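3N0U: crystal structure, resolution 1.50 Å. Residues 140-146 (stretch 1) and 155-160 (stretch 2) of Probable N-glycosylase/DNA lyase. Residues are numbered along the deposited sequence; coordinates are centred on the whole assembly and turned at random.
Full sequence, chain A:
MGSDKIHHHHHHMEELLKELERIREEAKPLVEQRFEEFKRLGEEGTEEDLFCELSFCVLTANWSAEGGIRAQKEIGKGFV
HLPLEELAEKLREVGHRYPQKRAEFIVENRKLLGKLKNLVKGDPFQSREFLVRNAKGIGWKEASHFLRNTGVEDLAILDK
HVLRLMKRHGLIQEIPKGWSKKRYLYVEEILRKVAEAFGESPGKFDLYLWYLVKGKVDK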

# COMPACT_ATOMS: atom_id res chain seq x y z
N TRP A 140 -5.37 8.09 2.97
CA TRP A 140 -3.94 8.40 3.00
C TRP A 140 -3.08 7.14 2.93
O TRP A 140 -2.11 7.09 2.18
CB TRP A 140 -3.62 9.23 4.25
CG TRP A 140 -4.19 10.58 4.11
CD1 TRP A 140 -5.39 11.02 4.58
CD2 TRP A 140 -3.61 11.66 3.39
NE1 TRP A 140 -5.59 12.33 4.20
CE2 TRP A 140 -4.51 12.74 3.47
CE3 TRP A 140 -2.41 11.83 2.69
CZ2 TRP A 140 -4.26 13.97 2.88
CZ3 TRP A 140 -2.16 13.06 2.11
CH2 TRP A 140 -3.08 14.11 2.20
N LYS A 141 -3.46 6.11 3.68
CA LYS A 141 -2.69 4.88 3.74
C LYS A 141 -2.74 4.15 2.41
O LYS A 141 -1.71 3.70 1.90
CB LYS A 141 -3.26 3.98 4.84
CG LYS A 141 -2.60 2.64 4.98
CD LYS A 141 -3.47 1.74 5.87
CE LYS A 141 -4.57 1.06 5.07
NZ LYS A 141 -5.82 0.92 5.85
N GLU A 142 -3.93 4.03 1.85
CA GLU A 142 -4.10 3.26 0.63
C GLU A 142 -3.50 3.96 -0.59
O GLU A 142 -3.02 3.31 -1.51
CB GLU A 142 -5.58 2.95 0.40
CG GLU A 142 -6.26 2.15 1.52
CD GLU A 142 -6.67 2.96 2.82
OE1 GLU A 142 -6.69 4.23 2.87
OE2 GLU A 142 -7.03 2.28 3.81
N ALA A 143 -3.53 5.30 -0.59
CA ALA A 143 -2.90 6.05 -1.67
C ALA A 143 -1.39 5.88 -1.61
O ALA A 143 -0.72 5.71 -2.65
CB ALA A 143 -3.24 7.52 -1.56
N SER A 144 -0.82 5.92 -0.41
CA SER A 144 0.60 5.65 -0.24
C SER A 144 0.96 4.26 -0.72
O SER A 144 1.98 4.07 -1.37
CB SER A 144 0.98 5.78 1.23
OG SER A 144 0.61 7.06 1.72
N HIS A 145 0.12 3.31 -0.39
CA HIS A 145 0.29 1.91 -0.76
C HIS A 145 0.31 1.73 -2.28
O HIS A 145 1.21 1.08 -2.82
CB HIS A 145 -0.86 1.13 -0.15
CG HIS A 145 -0.71 -0.35 -0.22
ND1 HIS A 145 -1.70 -1.21 0.22
CD2 HIS A 145 0.31 -1.14 -0.64
CE1 HIS A 145 -1.30 -2.46 0.06
NE2 HIS A 145 -0.09 -2.44 -0.46
N PHE A 146 -0.69 2.31 -2.95
CA PHE A 146 -0.75 2.26 -4.41
C PHE A 146 0.53 2.83 -5.03
O PHE A 146 1.16 2.21 -5.89
CB PHE A 146 -1.98 3.02 -4.93
CG PHE A 146 -1.98 3.26 -6.42
CD1 PHE A 146 -2.19 2.22 -7.30
CD2 PHE A 146 -1.76 4.51 -6.92
CE1 PHE A 146 -2.18 2.43 -8.65
CE2 PHE A 146 -1.74 4.73 -8.28
CZ PHE A 146 -1.96 3.68 -9.14
N LEU A 155 7.31 7.37 0.25
CA LEU A 155 6.11 7.42 1.10
C LEU A 155 6.02 6.23 2.05
O LEU A 155 6.38 5.13 1.68
CB LEU A 155 4.85 7.45 0.23
CG LEU A 155 4.79 8.55 -0.84
CD1 LEU A 155 3.43 8.47 -1.56
CD2 LEU A 155 5.04 9.95 -0.23
N ALA A 156 5.55 6.48 3.27
CA ALA A 156 5.23 5.42 4.21
C ALA A 156 3.79 4.96 4.08
O ALA A 156 2.90 5.75 3.73
CB ALA A 156 5.44 5.90 5.63
N ILE A 157 3.57 3.69 4.39
CA ILE A 157 2.24 3.11 4.43
C ILE A 157 1.91 2.84 5.90
O ILE A 157 2.30 1.82 6.47
CB ILE A 157 2.17 1.80 3.62
CG1 ILE A 157 2.67 2.04 2.19
CG2 ILE A 157 0.77 1.27 3.60
CD1 ILE A 157 3.02 0.73 1.45
N LEU A 158 1.15 3.75 6.49
CA LEU A 158 0.88 3.71 7.92
C LEU A 158 -0.37 2.89 8.22
O LEU A 158 -1.42 3.44 8.54
CB LEU A 158 0.78 5.13 8.47
CG LEU A 158 2.03 5.98 8.26
CD1 LEU A 158 1.83 7.43 8.74
CD2 LEU A 158 3.26 5.35 8.95
N ASP A 159 -0.22 1.58 8.12
CA ASP A 159 -1.32 0.69 8.44
C ASP A 159 -1.25 0.28 9.89
O ASP A 159 -0.38 0.73 10.63
CB ASP A 159 -1.36 -0.51 7.51
CG ASP A 159 -0.15 -1.40 7.63
OD1 ASP A 159 0.03 -2.26 6.75
OD2 ASP A 159 0.62 -1.24 8.60
N LYS A 160 -2.19 -0.55 10.33
CA LYS A 160 -2.29 -0.84 11.74
C LYS A 160 -1.03 -1.53 12.26
O LYS A 160 -0.61 -1.24 13.37
CB LYS A 160 -3.55 -1.64 12.05
CG LYS A 160 -4.80 -0.77 12.09
CD LYS A 160 -5.94 -1.44 12.85
CE LYS A 160 -7.16 -0.53 12.92
NZ LYS A 160 -8.22 -1.07 13.81
O HOH W 1 -4.75 -0.74 8.59

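A helix, 140-146, lies against a length of chain, 155-159, that forms no regular helix or strand before a new helix begins. No direct hydrogen bond crosses between them, so the contact rests on van der Waals packing, with 332 Å² buried in total. The backbones draw nearest at K141 and I157, whose CA atoms are 5.3 Å apart.

W140 puts no side chain into the contact, but its carbonyl O anchors the next turn, accepting from S144 N at 3.1 Å and from S144 OG at 2.8 Å. K141 works with its aliphatic stem: CG lies 3.9 Å from I157 CG2, and CD sits 3.8 Å from L158 O and 3.5 Å from D159 CB. Within the helix its charge is paired: K141 NZ forms a salt bridge with E142 OE2 at 2.7 Å, and NZ is also hydrogen-bonded elsewhere in the structure. A water also links the stretches, accepting from K160 N at 3.1 Å and, weakly, from K141 NZ at 3.4 Å. D159, for its part, meets the lysine through CB while its side chain caps the following helix.

E142 and F146 begin away from the loop, and A143 makes no contact. S144 points toward it and comes close: CB is 3.2 Å from A156 O, while CA lies 4.2 Å from L155 CD1. S144 OG gives its hydrogen bond to W140 O, so its nearness to A156 O is packing rather than a bond across the contact.

H145 completes the patch. I157 CD1 reaches 3.7 Å from H145 CA and 3.9 Å from H145 CD2, approaching the ring obliquely, while NE2 is hydrogen-bonded elsewhere in the structure. I157 thus touches K141, S144 and H145, a branched side chain spread over one turn of helix. The rule is economical: no direct hydrogen bond crosses, and side-chain carbons pack against both carbon and backbone carbonyl oxygens.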